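Local coordinates for protein interpain A (Prevotella intermedia, PDB 3BB7) that is the zymogen form of a bacterial cysteine protease of the C10 family and probably cleaves peptide bonds once its prodomain is removed, at residues W163-D168 with E176-A181. The protein carries 1 engineered substitution. Residues are numbered along the deposited sequence; the frame is centred on the assembly and turned at random.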
ATOM      1  N   TRP A 163      -5.523  20.358   1.883  1.00 10.63           N
ATOM      2  CA  TRP A 163      -5.742  19.552   0.669  1.00 11.50           C
ATOM      3  C   TRP A 163      -5.334  20.250  -0.625  1.00 11.30           C
ATOM      4  O   TRP A 163      -4.818  19.614  -1.537  1.00 12.66           O
ATOM      5  CB  TRP A 163      -7.205  19.099   0.565  1.00 11.17           C
ATOM      6  CG  TRP A 163      -7.657  18.349   1.791  1.00 10.69           C
ATOM      7  CD1 TRP A 163      -8.561  18.756   2.724  1.00 12.32           C
ATOM      8  CD2 TRP A 163      -7.119  17.109   2.274  1.00 10.43           C
ATOM      9  NE1 TRP A 163      -8.709  17.803   3.696  1.00 11.63           N
ATOM     10  CE2 TRP A 163      -7.803  16.790   3.466  1.00 12.28           C
ATOM     11  CE3 TRP A 163      -6.155  16.216   1.791  1.00 10.96           C
ATOM     12  CZ2 TRP A 163      -7.547  15.607   4.190  1.00 11.23           C
ATOM     13  CZ3 TRP A 163      -5.882  15.047   2.519  1.00 12.28           C
ATOM     14  CH2 TRP A 163      -6.560  14.763   3.722  1.00 11.93           C
ATOM     15  N   ALA A 164      -5.545  21.562  -0.687  1.00 10.86           N
ATOM     16  CA  ALA A 164      -5.238  22.316  -1.923  1.00 11.98           C
ATOM     17  C   ALA A 164      -3.742  22.364  -2.226  1.00 12.05           C
ATOM     18  O   ALA A 164      -3.389  22.662  -3.377  1.00 13.08           O
ATOM     19  CB  ALA A 164      -5.819  23.745  -1.850  1.00 12.45           C
ATOM     20  N   ASN A 165      -2.884  22.079  -1.231  1.00 11.56           N
ATOM     21  CA  ASN A 165      -1.423  22.094  -1.418  1.00 11.71           C
ATOM     22  C   ASN A 165      -0.803  20.699  -1.445  1.00 11.14           C
ATOM     23  O   ASN A 165       0.435  20.558  -1.375  1.00 11.79           O
ATOM     24  CB  ASN A 165      -0.748  22.974  -0.345  1.00 11.96           C
ATOM     25  CG  ASN A 165      -0.650  24.431  -0.752  1.00 14.25           C
ATOM     26  OD1 ASN A 165      -0.338  24.760  -1.910  1.00 15.22           O
ATOM     27  ND2 ASN A 165      -0.927  25.319   0.195  1.00 14.07           N
ATOM     28  N   MET A 166      -1.640  19.668  -1.589  1.00 10.80           N
ATOM     29  CA  MET A 166      -1.123  18.301  -1.755  1.00 11.68           C
ATOM     30  C   MET A 166      -0.829  18.017  -3.223  1.00 12.33           C
ATOM     31  O   MET A 166      -1.718  17.720  -4.000  1.00 13.69           O
ATOM     32  CB  MET A 166      -2.118  17.258  -1.232  1.00 11.83           C
ATOM     33  CG  MET A 166      -2.652  17.511   0.118  1.00 12.23           C
ATOM     34  SD  MET A 166      -1.499  17.034   1.378  1.00 15.38           S
ATOM     35  CE  MET A 166      -2.492  17.382   2.869  1.00 11.63           C
ATOM     36  N   LYS A 167       0.439  18.078  -3.584  1.00 12.03           N
ATOM     37  CA  LYS A 167       0.873  17.826  -4.942  1.00 12.94           C
ATOM     38  C   LYS A 167       0.827  16.333  -5.246  1.00 12.66           C
ATOM     39  O   LYS A 167       1.034  15.508  -4.350  1.00 12.26           O
ATOM     40  CB  LYS A 167       2.299  18.389  -5.085  1.00 13.81           C
ATOM     41  CG  LYS A 167       2.854  18.552  -6.448  1.00 17.27           C
ATOM     42  CD  LYS A 167       4.086  19.492  -6.407  1.00 16.92           C
ATOM     43  CE  LYS A 167       4.448  19.992  -7.788  1.00 22.65           C
ATOM     44  NZ  LYS A 167       3.367  19.894  -8.797  1.00 26.83           N
ATOM     45  N   ASP A 168       0.603  15.985  -6.520  1.00 12.30           N
ATOM     46  CA  ASP A 168       0.588  14.579  -6.915  1.00 12.92           C
ATOM     47  C   ASP A 168       1.989  13.979  -6.766  1.00 13.45           C
ATOM     48  O   ASP A 168       2.126  12.864  -6.302  1.00 12.79           O
ATOM     49  CB  ASP A 168       0.116  14.417  -8.354  1.00 13.60           C
ATOM     50  CG  ASP A 168      -1.379  14.485  -8.480  1.00 15.72           C
ATOM     51  OD1 ASP A 168      -2.098  14.351  -7.447  1.00 17.37           O
ATOM     52  OD2 ASP A 168      -1.830  14.660  -9.638  1.00 18.82           O
ATOM     53  N   GLU A 176       7.466  25.138  -0.247  1.00 11.45           N
ATOM     54  CA  GLU A 176       7.461  24.770   1.166  1.00 12.86           C
ATOM     55  C   GLU A 176       6.052  24.494   1.660  1.00 11.62           C
ATOM     56  O   GLU A 176       5.864  23.570   2.448  1.00 11.19           O
ATOM     57  CB  GLU A 176       8.095  25.849   2.031  1.00 13.05           C
ATOM     58  CG  GLU A 176       8.277  25.392   3.474  1.00 16.46           C
ATOM     59  CD  GLU A 176       9.106  26.327   4.297  1.00 21.32           C
ATOM     60  OE1 GLU A 176      10.289  25.989   4.545  1.00 25.50           O
ATOM     61  OE2 GLU A 176       8.592  27.396   4.669  1.00 22.14           O
ATOM     62  N   ALA A 177       5.072  25.278   1.207  1.00 11.72           N
ATOM     63  CA  ALA A 177       3.688  25.027   1.636  1.00 11.88           C
ATOM     64  C   ALA A 177       3.183  23.659   1.148  1.00 11.85           C
ATOM     65  O   ALA A 177       2.462  22.956   1.864  1.00 12.35           O
ATOM     66  CB  ALA A 177       2.752  26.140   1.173  1.00 12.31           C
ATOM     67  N   GLU A 178       3.577  23.263  -0.056  1.00 11.40           N
ATOM     68  CA  GLU A 178       3.206  21.935  -0.551  1.00 10.91           C
ATOM     69  C   GLU A 178       3.900  20.825   0.264  1.00 10.32           C
ATOM     70  O   GLU A 178       3.283  19.811   0.590  1.00 11.25           O
ATOM     71  CB  GLU A 178       3.577  21.831  -2.024  1.00 10.36           C
ATOM     72  CG  GLU A 178       2.636  22.629  -2.908  1.00 10.61           C
ATOM     73  CD  GLU A 178       3.149  22.885  -4.315  1.00 13.80           C
ATOM     74  OE1 GLU A 178       2.305  23.221  -5.170  1.00 16.06           O
ATOM     75  OE2 GLU A 178       4.361  22.760  -4.585  1.00 14.02           O
ATOM     76  N   ALA A 179       5.180  21.020   0.594  1.00 10.82           N
ATOM     77  CA  ALA A 179       5.915  20.069   1.430  1.00 10.87           C
ATOM     78  C   ALA A 179       5.271  19.968   2.796  1.00 10.73           C
ATOM     79  O   ALA A 179       5.050  18.867   3.291  1.00 11.01           O
ATOM     80  CB  ALA A 179       7.335  20.507   1.555  1.00 10.94           C
ATOM     81  N   ASN A 180       4.969  21.103   3.418  1.00 10.43           N
ATOM     82  CA  ASN A 180       4.346  21.062   4.741  1.00 11.88           C
ATOM     83  C   ASN A 180       2.950  20.419   4.751  1.00 10.54           C
ATOM     84  O   ASN A 180       2.555  19.753   5.712  1.00 10.58           O
ATOM     85  CB  ASN A 180       4.322  22.464   5.315  1.00 12.31           C
ATOM     86  CG  ASN A 180       5.696  22.898   5.793  1.00 16.98           C
ATOM     87  OD1 ASN A 180       6.537  22.055   6.121  1.00 19.81           O
ATOM     88  ND2 ASN A 180       5.919  24.189   5.859  1.00 18.70           N
ATOM     89  N   ALA A 181       2.190  20.654   3.684  1.00 10.54           N
ATOM     90  CA  ALA A 181       0.855  20.081   3.578  1.00 10.49           C
ATOM     91  C   ALA A 181       0.928  18.587   3.670  1.00  9.83           C
ATOM     92  O   ALA A 181       0.234  17.986   4.483  1.00 11.17           O
ATOM     93  CB  ALA A 181       0.199  20.489   2.287  1.00  9.98           C
TER
HETATM   94  O   HOH W   1      -0.371  23.361  -4.693  1.00 20.67           O
HETATM   95  O   HOH W   2       1.699  22.356  -7.631  1.00 23.40           O
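Asn165 meets Glu178 where a loop runs against the first two turns of helix 176-192. The carbonyl O of Asn165 lies 3.2 Å from Glu178 CA in a CA-H...O contact, bent to 138° at the hydrogen, and Glu178 CG also rests on that oxygen. CB of Asn165 packs on Ala181 CB at 3.7 Å, one turn further along the helix, while ND2 faces Ala177 CB. The side chains of Asn165 and Glu178 cross at about a right angle, with the amide and carboxylate planes 77° apart, and a water sits within hydrogen-bonding distance of both Asn165 OD1 and Glu178 OE1 (3.1 and 2.7 Å). A second water, 2.7 Å from Glu178 OE1, links it to Lys167 NZ; the pair is water-mediated, NZ and OE1 staying 5.0 Å apart. On the inner side, Met166 bends at chi2 (-79°) and brings SD to 4.0 Å from Ala181 CB; its CE lies near the carbonyl O of Ala181. Further out, Asp162 holds Asn165 ND2, and Tyr170 OH bonds to Lys167 N and Glu178 O. Glu178 OE2 accepts from Thr175 N, the glutamate half of a capping box, here in the C10 protease domain away from the active site.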